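Side-chain contacts in ABC transporter, solute-binding protein (Staphylococcus aureus, PDB 6LKK), which binds glucose 6-phosphate in the cleft of a periplasmic-binding-protein fold and probably serves as the sugar-phosphate sensor of a two-component signalling system: residues H143-Y148 and S279-I284; N19-Q24 and R230-Q235. All coordinates share one frame; numbering follows the deposited sequence.

How the interactions relate
From the N terminus, the chain first runs through helix 11-25, which carries one side of interaction 2, and later through helix 138-151, which carries one side of interaction 1. Helix 230-237 then returns to helix 11-25 and closes interaction 2 over 205 intervening residues. The C-terminal loop before helix 286-293 finally comes back to helix 138-151, closing interaction 1 over 130 residues. The two closures therefore cross rather than nest. Their centres are 35 Å apart, on opposite sides of the centre of the chain: interaction 2 joins two helices of one lobe, and interaction 1 ties the C-terminal tail to the other lobe.

Interaction 1: residues H143-Y148 and S279-I284; sequences HMRAIY and SKLPDI
R145 reaches from helix 138-151 to the loop carrying L281, P282 and I284, and its guanidinium is the group around which this surface contact is built. The polar part is a single, weak hydrogen bond: R145 NH2 donates an N-H to P282 O over 3.4 Å, nearly straight at 170°. The carbonyl lies at the edge of the guanidinium, in its plane. The backbones come no closer than 8.1 Å, between R145 CA and L281 CA, and arginine is long enough to carry NH2 from the helix to P282 O. CG starts beside the backbone N (chi1 -72°), and kinks at chi2 and chi3 bring the planar end to the loop.

The remaining contacts are van der Waals, aliphatic groups against the guanidinium. Branched L281 and I284 supply methyls: L281 CD2 lies above one face, offset toward the rim, 4.4 Å from R145 NH2, while I284 and the arginine chain point opposite ways as they pass, I284 CG2 approaching NH2 obliquely. P282, besides presenting its carbonyl, adds a looser touch through its ring.

The contact joins the C-terminal tail to helix 138-151, whose N-terminal end carries the glucose-6-phosphate-binding T138 and T139; the R145 side chain is about 11 Å from the ligand. F289 of helix 286-293 makes a cation-pi contact with R145 and touches I284. M144, I147 and Y148 rest on helix 154-161, and H143 and M144 on strand 184-188.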
loop_
_atom_site.group_PDB
_atom_site.type_symbol
_atom_site.label_atom_id
_atom_site.label_comp_id
_atom_site.label_asym_id
_atom_site.label_seq_id
_atom_site.Cartn_x
_atom_site.Cartn_y
_atom_site.Cartn_z
ATOM N N HIS A 143 3.173 9.042 -0.578
ATOM C CA HIS A 143 4.467 9.689 -0.768
ATOM C C HIS A 143 4.339 11.207 -0.738
ATOM O O HIS A 143 5.194 11.895 -0.170
ATOM C CB HIS A 143 5.095 9.237 -2.082
ATOM C CG HIS A 143 5.872 7.964 -1.975
ATOM N ND1 HIS A 143 7.123 7.904 -1.399
ATOM C CD2 HIS A 143 5.583 6.705 -2.380
ATOM C CE1 HIS A 143 7.571 6.662 -1.453
ATOM N NE2 HIS A 143 6.656 5.916 -2.045
ATOM N N MET A 144 3.291 11.753 -1.360
ATOM C CA MET A 144 3.113 13.200 -1.336
ATOM C C MET A 144 2.865 13.686 0.086
ATOM O O MET A 144 3.351 14.755 0.478
ATOM C CB MET A 144 1.966 13.619 -2.256
ATOM C CG MET A 144 2.216 13.419 -3.754
ATOM S SD MET A 144 3.814 13.996 -4.371
ATOM C CE MET A 144 4.786 12.494 -4.268
ATOM N N ARG A 145 2.115 12.915 0.878
ATOM C CA ARG A 145 1.962 13.238 2.293
ATOM C C ARG A 145 3.302 13.176 3.018
ATOM O O ARG A 145 3.591 14.018 3.877
ATOM C CB ARG A 145 0.957 12.292 2.953
ATOM C CG ARG A 145 -0.492 12.529 2.554
ATOM C CD ARG A 145 -1.428 12.361 3.743
ATOM N NE ARG A 145 -1.288 13.456 4.700
ATOM C CZ ARG A 145 -1.993 13.571 5.822
ATOM N NH1 ARG A 145 -2.900 12.658 6.143
ATOM N NH2 ARG A 145 -1.789 14.604 6.628
ATOM N N ALA A 146 4.136 12.186 2.689
ATOM C CA ALA A 146 5.444 12.083 3.329
ATOM C C ALA A 146 6.302 13.305 3.029
ATOM O O ALA A 146 6.974 13.837 3.919
ATOM C CB ALA A 146 6.157 10.810 2.871
ATOM N N ILE A 147 6.286 13.767 1.778
ATOM C CA ILE A 147 7.066 14.942 1.407
ATOM C C ILE A 147 6.509 16.187 2.086
ATOM O O ILE A 147 7.265 17.028 2.590
ATOM C CB ILE A 147 7.096 15.081 -0.126
ATOM C CG1 ILE A 147 7.876 13.910 -0.733
ATOM C CG2 ILE A 147 7.712 16.415 -0.550
ATOM C CD1 ILE A 147 7.826 13.838 -2.237
ATOM N N TYR A 148 5.183 16.325 2.118
ATOM C CA TYR A 148 4.585 17.467 2.801
ATOM C C TYR A 148 4.902 17.445 4.290
ATOM O O TYR A 148 5.087 18.500 4.908
ATOM C CB TYR A 148 3.072 17.482 2.590
ATOM C CG TYR A 148 2.399 18.639 3.291
ATOM C CD1 TYR A 148 2.444 19.917 2.756
ATOM C CD2 TYR A 148 1.732 18.454 4.493
ATOM C CE1 TYR A 148 1.838 20.981 3.395
ATOM C CE2 TYR A 148 1.120 19.515 5.141
ATOM C CZ TYR A 148 1.179 20.774 4.586
ATOM O OH TYR A 148 0.576 21.837 5.219
ATOM N N SER A 279 2.353 12.360 15.037
ATOM C CA SER A 279 2.255 13.766 15.410
ATOM C C SER A 279 2.604 14.705 14.261
ATOM O O SER A 279 2.197 15.871 14.287
ATOM C CB SER A 279 3.157 14.039 16.617
ATOM O OG SER A 279 4.319 13.225 16.590
ATOM N N LYS A 280 3.343 14.233 13.258
ATOM C CA LYS A 280 3.605 15.020 12.058
ATOM C C LYS A 280 2.549 14.818 10.978
ATOM O O LYS A 280 2.631 15.462 9.927
ATOM C CB LYS A 280 4.986 14.678 11.482
ATOM C CG LYS A 280 6.167 15.160 12.320
ATOM C CD LYS A 280 7.493 14.923 11.603
ATOM C CE LYS A 280 7.848 16.090 10.696
ATOM N NZ LYS A 280 9.070 15.825 9.881
ATOM N N LEU A 281 1.567 13.946 11.209
ATOM C CA LEU A 281 0.539 13.610 10.225
ATOM C C LEU A 281 -0.824 13.838 10.862
ATOM O O LEU A 281 -1.474 12.889 11.325
ATOM C CB LEU A 281 0.689 12.165 9.748
ATOM C CG LEU A 281 1.996 11.855 9.022
ATOM C CD1 LEU A 281 2.215 10.354 8.982
ATOM C CD2 LEU A 281 1.964 12.449 7.625
ATOM N N PRO A 282 -1.291 15.079 10.907
ATOM C CA PRO A 282 -2.577 15.373 11.545
ATOM C C PRO A 282 -3.739 15.001 10.629
ATOM O O PRO A 282 -3.558 14.497 9.520
ATOM C CB PRO A 282 -2.504 16.880 11.780
ATOM C CG PRO A 282 -1.713 17.374 10.609
ATOM C CD PRO A 282 -0.680 16.291 10.333
ATOM N N ASP A 283 -4.948 15.253 11.123
ATOM C CA ASP A 283 -6.155 15.009 10.343
ATOM C C ASP A 283 -6.274 16.040 9.227
ATOM O O ASP A 283 -6.281 17.249 9.482
ATOM C CB ASP A 283 -7.391 15.057 11.242
ATOM C CG ASP A 283 -7.818 13.683 11.741
ATOM O OD1 ASP A 283 -7.294 12.659 11.244
ATOM O OD2 ASP A 283 -8.689 13.629 12.638
ATOM N N ILE A 284 -6.359 15.560 7.991
ATOM C CA ILE A 284 -6.716 16.392 6.847
ATOM C C ILE A 284 -7.313 15.460 5.797
ATOM O O ILE A 284 -6.600 14.594 5.266
ATOM C CB ILE A 284 -5.512 17.183 6.309
ATOM C CG1 ILE A 284 -5.707 17.494 4.824
ATOM C CG2 ILE A 284 -4.202 16.440 6.553
ATOM C CD1 ILE A 284 -4.751 18.505 4.296
#

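Interaction 2: residues N19-Q24 and R230-Q235; sequences NEFEKQ and RKKLVQ
F21 meets L233 in a CH-pi contact: the CD1 methyl of L233 sits over the middle of one ring face, 3.7 Å from the centroid and 10° off the ring normal. F21 extends its CG anti to the backbone N (chi1 -177°), which carries the ring across the gap between the helices; in L233 it is the turn at chi2 that lays CD1 over the face. The far end of the ring presses on the backbone of helix 230-237, with F21 CE1 3.5 Å from L233 CA. A flat, apolar phenylalanine fits here, and leucine supplies a branch that can cover its face.

K232 serves the same ring differently. Its CG lies at the ring edge, near the plane, 3.9 Å from F21 CE1. Turns at chi2 and chi3 then lead the amine to Q235, where K232 NZ donates to Q235 OE1 at 2.8 Å. Lysine thus lends its CG methylene to the ring edge while its amine is held on Q235. Nearby, Q24 NE2 approaches K232 CE at 4.2 Å.

The contact joins helix 11-25 to helix 230-237 over strands 2-7 and 213-221. The N-to-C directions of the two short segments differ by 126°, and their axes approach to 11.5 Å. Y236 adds an edge-to-face ring contact to F21, L233 packs on strand 2-7, and V234 on strand 213-221.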
loop_
_atom_site.group_PDB
_atom_site.type_symbol
_atom_site.label_atom_id
_atom_site.label_comp_id
_atom_site.label_asym_id
_atom_site.label_seq_id
_atom_site.Cartn_x
_atom_site.Cartn_y
_atom_site.Cartn_z
ATOM N N ASN A 19 -5.934 -18.639 -2.974
ATOM C CA ASN A 19 -6.086 -20.007 -3.456
ATOM C C ASN A 19 -6.173 -20.988 -2.295
ATOM O O ASN A 19 -6.949 -21.951 -2.347
ATOM C CB ASN A 19 -4.923 -20.384 -4.375
ATOM C CG ASN A 19 -5.024 -19.737 -5.736
ATOM O OD1 ASN A 19 -6.062 -19.188 -6.101
ATOM N ND2 ASN A 19 -3.944 -19.814 -6.505
ATOM N N GLU A 20 -5.385 -20.770 -1.240
ATOM C CA GLU A 20 -5.475 -21.652 -0.082
ATOM C C GLU A 20 -6.818 -21.503 0.618
ATOM O O GLU A 20 -7.318 -22.470 1.204
ATOM C CB GLU A 20 -4.329 -21.379 0.893
ATOM C CG GLU A 20 -4.352 -22.272 2.130
ATOM C CD GLU A 20 -4.468 -23.746 1.787
ATOM O OE1 GLU A 20 -3.679 -24.225 0.944
ATOM O OE2 GLU A 20 -5.354 -24.422 2.352
ATOM N N PHE A 21 -7.416 -20.310 0.569
ATOM C CA PHE A 21 -8.769 -20.150 1.093
ATOM C C PHE A 21 -9.770 -20.931 0.252
ATOM O O PHE A 21 -10.669 -21.582 0.795
ATOM C CB PHE A 21 -9.149 -18.670 1.148
ATOM C CG PHE A 21 -10.506 -18.418 1.746
ATOM C CD1 PHE A 21 -10.655 -18.263 3.112
ATOM C CD2 PHE A 21 -11.631 -18.348 0.943
ATOM C CE1 PHE A 21 -11.903 -18.033 3.666
ATOM C CE2 PHE A 21 -12.879 -18.118 1.489
ATOM C CZ PHE A 21 -13.014 -17.962 2.853
ATOM N N GLU A 22 -9.634 -20.871 -1.076
ATOM C CA GLU A 22 -10.435 -21.724 -1.946
ATOM C C GLU A 22 -10.280 -23.187 -1.555
ATOM O O GLU A 22 -11.263 -23.932 -1.464
ATOM C CB GLU A 22 -10.020 -21.529 -3.409
ATOM C CG GLU A 22 -10.168 -20.118 -3.958
ATOM C CD GLU A 22 -9.962 -20.058 -5.456
ATOM O OE1 GLU A 22 -9.371 -21.009 -6.007
ATOM O OE2 GLU A 22 -10.392 -19.068 -6.083
ATOM N N LYS A 23 -9.038 -23.613 -1.319
ATOM C CA LYS A 23 -8.755 -25.014 -1.029
ATOM C C LYS A 23 -9.313 -25.435 0.324
ATOM O O LYS A 23 -9.707 -26.594 0.497
ATOM C CB LYS A 23 -7.243 -25.239 -1.091
ATOM C CG LYS A 23 -6.760 -26.624 -0.700
ATOM C CD LYS A 23 -5.246 -26.709 -0.855
ATOM C CE LYS A 23 -4.652 -27.869 -0.076
ATOM N NZ LYS A 23 -5.149 -29.189 -0.549
ATOM N N GLN A 24 -9.359 -24.518 1.289
ATOM C CA GLN A 24 -9.841 -24.842 2.626
ATOM C C GLN A 24 -11.355 -24.710 2.744
ATOM O O GLN A 24 -11.999 -25.553 3.378
ATOM C CB GLN A 24 -9.159 -23.938 3.658
ATOM C CG GLN A 24 -9.731 -24.039 5.069
ATOM C CD GLN A 24 -9.025 -23.123 6.048
ATOM O OE1 GLN A 24 -7.814 -23.220 6.247
ATOM N NE2 GLN A 24 -9.782 -22.218 6.660
ATOM N N ARG A 230 -17.887 -14.256 3.391
ATOM C CA ARG A 230 -16.941 -13.146 3.337
ATOM C C ARG A 230 -16.393 -12.801 4.715
ATOM O O ARG A 230 -15.242 -12.369 4.824
ATOM C CB ARG A 230 -17.583 -11.918 2.692
ATOM C CG ARG A 230 -18.723 -11.273 3.459
ATOM C CD ARG A 230 -19.236 -10.088 2.659
ATOM N NE ARG A 230 -20.249 -9.301 3.354
ATOM C CZ ARG A 230 -20.780 -8.186 2.863
ATOM N NH1 ARG A 230 -20.394 -7.729 1.678
ATOM N NH2 ARG A 230 -21.697 -7.525 3.552
ATOM N N LYS A 231 -17.179 -12.987 5.776
ATOM C CA LYS A 231 -16.635 -12.754 7.109
ATOM C C LYS A 231 -15.614 -13.819 7.482
ATOM O O LYS A 231 -14.634 -13.521 8.176
ATOM C CB LYS A 231 -17.761 -12.687 8.141
ATOM C CG LYS A 231 -18.474 -11.351 8.123
ATOM C CD LYS A 231 -19.623 -11.276 9.107
ATOM C CE LYS A 231 -20.314 -9.924 8.998
ATOM N NZ LYS A 231 -21.494 -9.794 9.897
ATOM N N LYS A 232 -15.805 -15.057 7.016
ATOM C CA LYS A 232 -14.773 -16.070 7.202
ATOM C C LYS A 232 -13.499 -15.684 6.464
ATOM O O LYS A 232 -12.391 -15.932 6.955
ATOM C CB LYS A 232 -15.280 -17.435 6.731
ATOM C CG LYS A 232 -14.232 -18.548 6.710
ATOM C CD LYS A 232 -13.661 -18.851 8.086
ATOM C CE LYS A 232 -12.146 -18.979 8.039
ATOM N NZ LYS A 232 -11.557 -19.247 9.379
ATOM N N LEU A 233 -13.631 -15.062 5.290
ATOM C CA LEU A 233 -12.449 -14.639 4.544
ATOM C C LEU A 233 -11.684 -13.560 5.304
ATOM O O LEU A 233 -10.454 -13.614 5.411
ATOM C CB LEU A 233 -12.845 -14.143 3.150
ATOM C CG LEU A 233 -11.694 -13.602 2.290
ATOM C CD1 LEU A 233 -10.627 -14.665 2.060
ATOM C CD2 LEU A 233 -12.212 -13.079 0.960
ATOM N N VAL A 234 -12.394 -12.561 5.832
ATOM C CA VAL A 234 -11.721 -11.520 6.605
ATOM C C VAL A 234 -11.037 -12.129 7.823
ATOM O O VAL A 234 -9.885 -11.801 8.135
ATOM C CB VAL A 234 -12.718 -10.414 7.002
ATOM C CG1 VAL A 234 -12.032 -9.360 7.862
ATOM C CG2 VAL A 234 -13.315 -9.762 5.764
ATOM N N GLN A 235 -11.732 -13.025 8.525
ATOM C CA GLN A 235 -11.122 -13.743 9.641
ATOM C C GLN A 235 -9.863 -14.477 9.195
ATOM O O GLN A 235 -8.812 -14.395 9.842
ATOM C CB GLN A 235 -12.140 -14.723 10.226
ATOM C CG GLN A 235 -11.648 -15.534 11.410
ATOM C CD GLN A 235 -12.637 -16.608 11.812
ATOM O OE1 GLN A 235 -12.963 -17.492 11.018
ATOM N NE2 GLN A 235 -13.137 -16.526 13.038
#